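Long-range contact in agarase (Pseudoalteromonas fuliginea, PDB 6XJ9), which probably hydrolyses agarose chains, as a glycoside hydrolase of family GH50 from a marine bacterium: residues K631-Y645 against F656-H670. Sequence-based numbering, arbitrary orientation. Where two conformers were deposited one is given.
Sequences KASAKYVDVISFNAY and FLSQFDKPAIIGEFH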
ATOM      1  N   LYS A 631       4.839 -39.252   9.387  1.00 19.82           N
ATOM      2  CA  LYS A 631       4.195 -40.223  10.257  1.00 20.49           C
ATOM      3  C   LYS A 631       5.132 -40.591  11.405  1.00 18.79           C
ATOM      4  O   LYS A 631       4.713 -40.609  12.553  1.00 18.27           O
ATOM      5  CB  LYS A 631       3.694 -41.437   9.461  1.00 20.57           C
ATOM      6  CG  LYS A 631       3.002 -42.513  10.290  1.00 23.49           C
ATOM      7  CD  LYS A 631       2.663 -43.772   9.494  1.00 25.99           C
ATOM      8  CE  LYS A 631       2.312 -44.933  10.401  1.00 28.35           C
ATOM      9  NZ  LYS A 631       1.886 -46.121   9.626  1.00 32.46           N
ATOM     10  N   ALA A 632       6.404 -40.869  11.099  1.00 18.73           N
ATOM     11  CA  ALA A 632       7.358 -41.229  12.138  1.00 17.91           C
ATOM     12  C   ALA A 632       7.492 -40.083  13.136  1.00 18.58           C
ATOM     13  O   ALA A 632       7.462 -40.311  14.346  1.00 19.26           O
ATOM     14  CB  ALA A 632       8.694 -41.608  11.539  1.00 18.51           C
ATOM     15  N   SER A 633       7.587 -38.843  12.626  1.00 17.85           N
ATOM     16  CA  SER A 633       7.765 -37.681  13.487  1.00 17.68           C
ATOM     17  C   SER A 633       6.589 -37.483  14.449  1.00 17.83           C
ATOM     18  O   SER A 633       6.780 -37.069  15.596  1.00 16.88           O
ATOM     19  CB  SER A 633       8.048 -36.436  12.678  1.00 17.51           C
ATOM     20  OG  SER A 633       6.855 -35.858  12.183  1.00 17.85           O
ATOM     21  N   ALA A 634       5.374 -37.783  13.972  1.00 18.47           N
ATOM     22  CA  ALA A 634       4.145 -37.507  14.704  1.00 20.22           C
ATOM     23  C   ALA A 634       4.099 -38.258  16.035  1.00 20.33           C
ATOM     24  O   ALA A 634       3.417 -37.831  16.953  1.00 22.81           O
ATOM     25  CB  ALA A 634       2.944 -37.825  13.845  1.00 19.93           C
ATOM     26  N   LYS A 635       4.862 -39.350  16.128  0.50 20.99           N
ATOM     27  CA  LYS A 635       4.917 -40.195  17.308  0.50 21.50           C
ATOM     28  C   LYS A 635       5.836 -39.597  18.372  0.50 20.54           C
ATOM     29  O   LYS A 635       5.923 -40.137  19.468  0.50 19.77           O
ATOM     30  CB  LYS A 635       5.475 -41.569  16.922  0.50 23.31           C
ATOM     31  CG  LYS A 635       4.635 -42.371  15.934  0.50 24.51           C
ATOM     32  CD  LYS A 635       5.158 -43.780  15.704  0.50 25.72           C
ATOM     33  CE  LYS A 635       6.403 -43.822  14.842  0.50 26.10           C
ATOM     34  NZ  LYS A 635       6.081 -44.104  13.421  0.50 26.55           N
ATOM     35  N   TYR A 636       6.559 -38.517  18.044  1.00 19.16           N
ATOM     36  CA  TYR A 636       7.579 -38.032  18.963  1.00 19.45           C
ATOM     37  C   TYR A 636       7.474 -36.537  19.246  1.00 19.62           C
ATOM     38  O   TYR A 636       7.677 -36.133  20.388  1.00 21.86           O
ATOM     39  CB  TYR A 636       8.987 -38.410  18.486  1.00 19.42           C
ATOM     40  CG  TYR A 636       9.244 -39.894  18.405  1.00 20.32           C
ATOM     41  CD1 TYR A 636       9.539 -40.638  19.539  1.00 19.89           C
ATOM     42  CD2 TYR A 636       9.158 -40.567  17.195  1.00 20.34           C
ATOM     43  CE1 TYR A 636       9.763 -42.005  19.472  1.00 20.45           C
ATOM     44  CE2 TYR A 636       9.382 -41.937  17.108  1.00 19.91           C
ATOM     45  CZ  TYR A 636       9.696 -42.655  18.248  1.00 20.43           C
ATOM     46  OH  TYR A 636       9.927 -44.002  18.165  1.00 21.07           O
ATOM     47  N   VAL A 637       7.177 -35.730  18.221  1.00 17.14           N
ATOM     48  CA  VAL A 637       7.211 -34.278  18.332  1.00 16.91           C
ATOM     49  C   VAL A 637       5.945 -33.755  19.000  1.00 17.44           C
ATOM     50  O   VAL A 637       4.893 -34.375  18.923  1.00 17.18           O
ATOM     51  CB  VAL A 637       7.424 -33.614  16.958  1.00 16.26           C
ATOM     52  CG1 VAL A 637       8.625 -34.226  16.241  1.00 15.22           C
ATOM     53  CG2 VAL A 637       6.180 -33.712  16.079  1.00 15.55           C
ATOM     54  N   ASP A 638       6.060 -32.572  19.614  1.00 17.65           N
ATOM     55  CA  ASP A 638       4.921 -31.872  20.190  1.00 17.43           C
ATOM     56  C   ASP A 638       4.183 -31.142  19.072  1.00 16.57           C
ATOM     57  O   ASP A 638       2.955 -31.039  19.087  1.00 16.25           O
ATOM     58  CB  ASP A 638       5.383 -30.905  21.284  1.00 16.97           C
ATOM     59  CG  ASP A 638       5.955 -31.635  22.483  1.00 18.12           C
ATOM     60  OD1 ASP A 638       5.157 -32.224  23.237  1.00 19.49           O
ATOM     61  OD2 ASP A 638       7.186 -31.638  22.637  1.00 18.31           O
ATOM     62  N   VAL A 639       4.956 -30.625  18.117  1.00 14.59           N
ATOM     63  CA  VAL A 639       4.414 -29.881  16.984  1.00 14.46           C
ATOM     64  C   VAL A 639       5.203 -30.317  15.758  1.00 14.14           C
ATOM     65  O   VAL A 639       6.429 -30.396  15.829  1.00 15.17           O
ATOM     66  CB  VAL A 639       4.522 -28.352  17.189  1.00 13.88           C
ATOM     67  CG1 VAL A 639       3.886 -27.563  16.044  1.00 13.50           C
ATOM     68  CG2 VAL A 639       3.940 -27.894  18.523  1.00 13.56           C
ATOM     69  N   ILE A 640       4.501 -30.599  14.652  1.00 15.21           N
ATOM     70  CA  ILE A 640       5.164 -30.944  13.402  1.00 15.20           C
ATOM     71  C   ILE A 640       5.431 -29.653  12.629  1.00 15.41           C
ATOM     72  O   ILE A 640       4.499 -28.915  12.313  1.00 14.55           O
ATOM     73  CB  ILE A 640       4.369 -31.940  12.530  1.00 15.47           C
ATOM     74  CG1 ILE A 640       3.695 -33.061  13.324  1.00 17.20           C
ATOM     75  CG2 ILE A 640       5.283 -32.523  11.467  1.00 15.77           C
ATOM     76  CD1 ILE A 640       2.754 -33.906  12.478  1.00 17.78           C
ATOM     77  N   SER A 641       6.710 -29.409  12.307  1.00 14.73           N
ATOM     78  CA  SER A 641       7.117 -28.191  11.621  1.00 14.16           C
ATOM     79  C   SER A 641       7.395 -28.470  10.139  1.00 14.78           C
ATOM     80  O   SER A 641       7.925 -29.525   9.788  1.00 15.02           O
ATOM     81  CB  SER A 641       8.313 -27.572  12.307  1.00 13.60           C
ATOM     82  OG  SER A 641       9.352 -28.532  12.446  1.00 13.52           O
ATOM     83  N   PHE A 642       6.981 -27.524   9.283  1.00 15.41           N
ATOM     84  CA  PHE A 642       7.161 -27.555   7.838  1.00 16.31           C
ATOM     85  C   PHE A 642       7.550 -26.157   7.358  1.00 16.12           C
ATOM     86  O   PHE A 642       7.094 -25.173   7.927  1.00 15.01           O
ATOM     87  CB  PHE A 642       5.845 -27.890   7.128  1.00 16.49           C
ATOM     88  CG  PHE A 642       5.209 -29.199   7.525  1.00 17.94           C
ATOM     89  CD1 PHE A 642       4.346 -29.264   8.611  1.00 17.41           C
ATOM     90  CD2 PHE A 642       5.466 -30.365   6.806  1.00 17.45           C
ATOM     91  CE1 PHE A 642       3.741 -30.464   8.959  1.00 17.79           C
ATOM     92  CE2 PHE A 642       4.861 -31.565   7.153  1.00 17.27           C
ATOM     93  CZ  PHE A 642       4.010 -31.611   8.237  1.00 17.87           C
ATOM     94  N   ASN A 643       8.357 -26.075   6.285  1.00 15.62           N
ATOM     95  CA  ASN A 643       8.541 -24.809   5.585  1.00 15.33           C
ATOM     96  C   ASN A 643       7.691 -24.847   4.312  1.00 16.41           C
ATOM     97  O   ASN A 643       7.613 -25.880   3.658  1.00 15.80           O
ATOM     98  CB  ASN A 643      10.018 -24.522   5.294  1.00 14.61           C
ATOM     99  CG  ASN A 643      10.879 -24.441   6.536  1.00 15.72           C
ATOM    100  OD1 ASN A 643      10.390 -24.106   7.613  1.00 15.08           O
ATOM    101  ND2 ASN A 643      12.162 -24.744   6.399  1.00 15.30           N
ATOM    102  N   ALA A 644       7.007 -23.744   3.979  1.00 16.60           N
ATOM    103  CA  ALA A 644       6.141 -23.767   2.804  1.00 16.54           C
ATOM    104  C   ALA A 644       6.118 -22.399   2.128  1.00 16.75           C
ATOM    105  O   ALA A 644       5.316 -21.536   2.479  1.00 17.26           O
ATOM    106  CB  ALA A 644       4.751 -24.251   3.160  1.00 17.58           C
ATOM    107  N   TYR A 645       7.023 -22.214   1.156  1.00 17.28           N
ATOM    108  CA  TYR A 645       7.056 -21.010   0.344  1.00 18.04           C
ATOM    109  C   TYR A 645       6.052 -21.163  -0.792  1.00 17.98           C
ATOM    110  O   TYR A 645       6.442 -21.476  -1.912  1.00 17.69           O
ATOM    111  CB  TYR A 645       8.462 -20.772  -0.225  1.00 17.29           C
ATOM    112  CG  TYR A 645       9.494 -20.413   0.813  1.00 18.53           C
ATOM    113  CD1 TYR A 645      10.271 -21.388   1.416  1.00 17.02           C
ATOM    114  CD2 TYR A 645       9.702 -19.090   1.185  1.00 18.32           C
ATOM    115  CE1 TYR A 645      11.210 -21.054   2.383  1.00 18.85           C
ATOM    116  CE2 TYR A 645      10.652 -18.743   2.137  1.00 19.08           C
ATOM    117  CZ  TYR A 645      11.410 -19.732   2.737  1.00 19.04           C
ATOM    118  OH  TYR A 645      12.366 -19.394   3.660  1.00 22.03           O
ATOM    119  N   PHE A 656      -3.594 -34.168   4.757  1.00 21.21           N
ATOM    120  CA  PHE A 656      -2.923 -35.355   5.264  1.00 21.07           C
ATOM    121  C   PHE A 656      -2.725 -35.254   6.776  1.00 20.78           C
ATOM    122  O   PHE A 656      -2.534 -36.275   7.417  1.00 21.96           O
ATOM    123  CB  PHE A 656      -1.598 -35.602   4.531  1.00 21.65           C
ATOM    124  CG  PHE A 656      -0.488 -34.653   4.916  1.00 22.41           C
ATOM    125  CD1 PHE A 656       0.438 -34.992   5.898  1.00 21.49           C
ATOM    126  CD2 PHE A 656      -0.390 -33.404   4.326  1.00 21.12           C
ATOM    127  CE1 PHE A 656       1.440 -34.112   6.281  1.00 21.15           C
ATOM    128  CE2 PHE A 656       0.624 -32.526   4.696  1.00 22.95           C
ATOM    129  CZ  PHE A 656       1.534 -32.875   5.679  1.00 21.58           C
ATOM    130  N   LEU A 657      -2.786 -34.037   7.343  1.00 18.61           N
ATOM    131  CA  LEU A 657      -2.505 -33.827   8.758  1.00 19.06           C
ATOM    132  C   LEU A 657      -3.577 -34.473   9.641  1.00 19.24           C
ATOM    133  O   LEU A 657      -3.339 -34.761  10.816  1.00 19.11           O
ATOM    134  CB  LEU A 657      -2.408 -32.323   9.042  1.00 17.57           C
ATOM    135  CG  LEU A 657      -1.106 -31.651   8.602  1.00 17.40           C
ATOM    136  CD1 LEU A 657      -1.143 -30.157   8.911  1.00 16.97           C
ATOM    137  CD2 LEU A 657       0.110 -32.301   9.264  1.00 16.43           C
ATOM    138  N   SER A 658      -4.761 -34.708   9.063  1.00 18.72           N
ATOM    139  CA  SER A 658      -5.846 -35.353   9.780  1.00 20.49           C
ATOM    140  C   SER A 658      -5.482 -36.796  10.148  1.00 20.94           C
ATOM    141  O   SER A 658      -6.104 -37.396  11.008  1.00 21.88           O
ATOM    142  CB  SER A 658      -7.118 -35.266   8.974  1.00 21.34           C
ATOM    143  OG  SER A 658      -6.966 -35.947   7.736  1.00 22.02           O
ATOM    144  N   GLN A 659      -4.431 -37.339   9.528  1.00 22.30           N
ATOM    145  CA  GLN A 659      -3.922 -38.670   9.836  1.00 23.35           C
ATOM    146  C   GLN A 659      -3.376 -38.736  11.267  1.00 22.96           C
ATOM    147  O   GLN A 659      -3.432 -39.798  11.884  1.00 21.91           O
ATOM    148  CB  GLN A 659      -2.828 -39.028   8.828  1.00 24.60           C
ATOM    149  CG  GLN A 659      -2.566 -40.521   8.653  1.00 29.17           C
ATOM    150  CD  GLN A 659      -1.615 -40.769   7.503  1.00 29.70           C
ATOM    151  OE1 GLN A 659      -1.648 -40.089   6.476  1.00 34.47           O
ATOM    152  NE2 GLN A 659      -0.743 -41.744   7.669  1.00 30.53           N
ATOM    153  N   PHE A 660      -2.855 -37.615  11.796  1.00 20.48           N
ATOM    154  CA  PHE A 660      -2.061 -37.661  13.020  1.00 20.86           C
ATOM    155  C   PHE A 660      -2.700 -36.897  14.171  1.00 21.80           C
ATOM    156  O   PHE A 660      -2.326 -37.115  15.316  1.00 22.58           O
ATOM    157  CB  PHE A 660      -0.674 -37.057  12.790  1.00 19.29           C
ATOM    158  CG  PHE A 660      -0.045 -37.562  11.525  1.00 18.48           C
ATOM    159  CD1 PHE A 660       0.256 -38.911  11.379  1.00 18.25           C
ATOM    160  CD2 PHE A 660       0.166 -36.706  10.458  1.00 18.00           C
ATOM    161  CE1 PHE A 660       0.798 -39.391  10.196  1.00 18.50           C
ATOM    162  CE2 PHE A 660       0.718 -37.187   9.279  1.00 18.23           C
ATOM    163  CZ  PHE A 660       1.036 -38.524   9.153  1.00 18.12           C
ATOM    164  N   ASP A 661      -3.600 -35.960  13.853  1.00 22.92           N
ATOM    165  CA  ASP A 661      -4.185 -35.058  14.832  1.00 24.61           C
ATOM    166  C   ASP A 661      -3.092 -34.472  15.731  1.00 25.12           C
ATOM    167  O   ASP A 661      -3.211 -34.452  16.956  1.00 24.54           O
ATOM    168  CB  ASP A 661      -5.326 -35.739  15.599  1.00 24.66           C
ATOM    169  CG  ASP A 661      -6.246 -34.775  16.331  1.00 24.78           C
ATOM    170  OD1 ASP A 661      -6.382 -33.592  15.894  1.00 23.13           O
ATOM    171  OD2 ASP A 661      -6.807 -35.199  17.349  1.00 26.38           O
ATOM    172  N   LYS A 662      -2.021 -33.979  15.104  1.00 23.79           N
ATOM    173  CA  LYS A 662      -1.000 -33.223  15.812  1.00 21.99           C
ATOM    174  C   LYS A 662      -1.108 -31.758  15.389  1.00 20.34           C
ATOM    175  O   LYS A 662      -1.514 -31.491  14.260  1.00 23.27           O
ATOM    176  CB  LYS A 662       0.382 -33.764  15.432  1.00 22.66           C
ATOM    177  CG  LYS A 662       0.791 -35.045  16.147  1.00 23.80           C
ATOM    178  CD  LYS A 662       1.391 -34.733  17.492  1.00 25.28           C
ATOM    179  CE  LYS A 662       1.409 -35.922  18.424  1.00 27.20           C
ATOM    180  NZ  LYS A 662       2.438 -35.723  19.467  1.00 27.63           N
ATOM    181  N   PRO A 663      -0.700 -30.769  16.224  1.00 18.98           N
ATOM    182  CA  PRO A 663      -0.577 -29.383  15.753  1.00 18.29           C
ATOM    183  C   PRO A 663       0.674 -29.273  14.871  1.00 17.88           C
ATOM    184  O   PRO A 663       1.612 -30.071  15.000  1.00 17.85           O
ATOM    185  CB  PRO A 663      -0.423 -28.557  17.043  1.00 17.98           C
ATOM    186  CG  PRO A 663       0.179 -29.539  18.054  1.00 17.97           C
ATOM    187  CD  PRO A 663      -0.294 -30.921  17.633  1.00 17.64           C
ATOM    188  N   ALA A 664       0.666 -28.287  13.971  1.00 16.88           N
ATOM    189  CA  ALA A 664       1.732 -28.068  13.001  1.00 16.74           C
ATOM    190  C   ALA A 664       2.169 -26.607  13.041  1.00 16.51           C
ATOM    191  O   ALA A 664       1.411 -25.734  13.446  1.00 16.76           O
ATOM    192  CB  ALA A 664       1.264 -28.457  11.611  1.00 16.22           C
ATOM    193  N   ILE A 665       3.411 -26.337  12.623  1.00 17.14           N
ATOM    194  CA  ILE A 665       3.845 -24.954  12.547  1.00 16.49           C
ATOM    195  C   ILE A 665       4.561 -24.743  11.215  1.00 16.40           C
ATOM    196  O   ILE A 665       5.212 -25.665  10.716  1.00 15.95           O
ATOM    197  CB  ILE A 665       4.693 -24.565  13.786  1.00 16.84           C
ATOM    198  CG1 ILE A 665       4.988 -23.057  13.809  1.00 16.50           C
ATOM    199  CG2 ILE A 665       5.973 -25.400  13.864  1.00 16.20           C
ATOM    200  CD1 ILE A 665       5.679 -22.567  15.073  1.00 16.77           C
ATOM    201  N   ILE A 666       4.384 -23.552  10.621  1.00 15.39           N
ATOM    202  CA  ILE A 666       5.146 -23.173   9.437  1.00 15.75           C
ATOM    203  C   ILE A 666       6.436 -22.490   9.896  1.00 16.70           C
ATOM    204  O   ILE A 666       6.395 -21.481  10.611  1.00 17.04           O
ATOM    205  CB  ILE A 666       4.330 -22.292   8.458  1.00 15.04           C
ATOM    206  CG1 ILE A 666       3.197 -23.062   7.777  1.00 15.15           C
ATOM    207  CG2 ILE A 666       5.240 -21.666   7.415  1.00 15.64           C
ATOM    208  CD1 ILE A 666       3.669 -24.110   6.776  1.00 14.35           C
ATOM    209  N   GLY A 667       7.572 -23.060   9.487  1.00 15.65           N
ATOM    210  CA  GLY A 667       8.887 -22.566   9.879  1.00 16.38           C
ATOM    211  C   GLY A 667       9.327 -21.330   9.103  1.00 15.75           C
ATOM    212  O   GLY A 667      10.023 -20.476   9.652  1.00 15.81           O
ATOM    213  N   GLU A 668       8.948 -21.277   7.819  1.00 15.24           N
ATOM    214  CA  GLU A 668       9.369 -20.230   6.900  1.00 15.65           C
ATOM    215  C   GLU A 668       8.334 -20.088   5.788  1.00 15.17           C
ATOM    216  O   GLU A 668       7.745 -21.075   5.357  1.00 15.91           O
ATOM    217  CB  GLU A 668      10.709 -20.528   6.214  1.00 14.84           C
ATOM    218  CG  GLU A 668      11.827 -20.962   7.137  1.00 16.08           C
ATOM    219  CD  GLU A 668      13.078 -21.526   6.478  1.00 16.05           C
ATOM    220  OE1 GLU A 668      13.258 -21.348   5.260  1.00 16.25           O
ATOM    221  OE2 GLU A 668      13.876 -22.145   7.189  1.00 17.93           O
ATOM    222  N   PHE A 669       8.132 -18.837   5.367  1.00 14.55           N
ATOM    223  CA  PHE A 669       7.392 -18.442   4.181  1.00 15.95           C
ATOM    224  C   PHE A 669       7.765 -16.989   3.897  1.00 16.51           C
ATOM    225  O   PHE A 669       8.234 -16.293   4.796  1.00 17.14           O
ATOM    226  CB  PHE A 669       5.878 -18.580   4.396  1.00 14.85           C
ATOM    227  CG  PHE A 669       5.229 -17.468   5.181  1.00 15.43           C
ATOM    228  CD1 PHE A 669       5.292 -17.445   6.568  1.00 15.28           C
ATOM    229  CD2 PHE A 669       4.566 -16.433   4.539  1.00 14.86           C
ATOM    230  CE1 PHE A 669       4.693 -16.431   7.299  1.00 15.20           C
ATOM    231  CE2 PHE A 669       3.983 -15.405   5.269  1.00 14.98           C
ATOM    232  CZ  PHE A 669       4.034 -15.404   6.651  1.00 15.67           C
ATOM    233  N   HIS A 670       7.601 -16.550   2.644  1.00 16.69           N
ATOM    234  CA  HIS A 670       7.889 -15.165   2.317  1.00 18.34           C
ATOM    235  C   HIS A 670       7.237 -14.792   0.996  1.00 17.00           C
ATOM    236  O   HIS A 670       6.899 -15.644   0.184  1.00 16.71           O
ATOM    237  CB  HIS A 670       9.401 -14.866   2.277  1.00 18.91           C
ATOM    238  CG  HIS A 670       9.968 -14.839   0.899  1.00 22.35           C
ATOM    239  ND1 HIS A 670      10.144 -13.647   0.187  1.00 23.52           N
ATOM    240  CD2 HIS A 670      10.412 -15.837   0.103  1.00 22.28           C
ATOM    241  CE1 HIS A 670      10.662 -13.923  -0.994  1.00 23.67           C
ATOM    242  NE2 HIS A 670      10.851 -15.271  -1.064  1.00 24.99           N
TER
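Backbone hydrogen bonds join strand 640-643 to strand 664-666 in parallel register: Ile-640 N to Pro-663 O, Ile-665 N to Ile-640 O, Phe-642 N to Ile-665 O and Gly-667 N to Phe-642 O. Ala-644 N to Glu-668 O (3.1 Å) continues the ladder.

Side-chain polar contacts gather around Asn-643, Tyr-645 and Glu-668. With CG anti to its carbonyl carbon (chi1 -68°), Tyr-645 brings its hydroxyl to the Glu-668 carboxylate. Tyr-645 OH donates to Glu-668 OE1 at 2.7 Å, on the anti side of the carboxylate. The carboxylate is turned 74° from the ring. The Asn-643 amide stacks on this carboxylate, the two planes 29° apart, while Asn-643 ND2 hydrogen-bonds to Glu-509 OE2 and Glu-668 OE2 forms a salt bridge with Arg-619. A phenylalanine in place of Tyr-645 would probably leave Glu-668 OE1 without this donor and the carboxylate less firmly oriented. At the other end, Lys-662, bent at chi2, hydrogen-bonds through NZ to Val-637 O at 2.9 Å.

Apolar packing fills the face bearing Ile-640 and Phe-642. Phe-642 CZ meets the rim of the Phe-656 ring at CZ (3.8 Å), and Phe-660 CG lies 3.8 Å from Ala-634 CB.

The pair belongs to a beta-alpha-beta unit through helix 651-654, consistent with the (beta/alpha)8 barrel of such hydrolases; strands 620-621 and 709-714 flank it, and Phe-656 and Phe-660 also pack on helix 627-634.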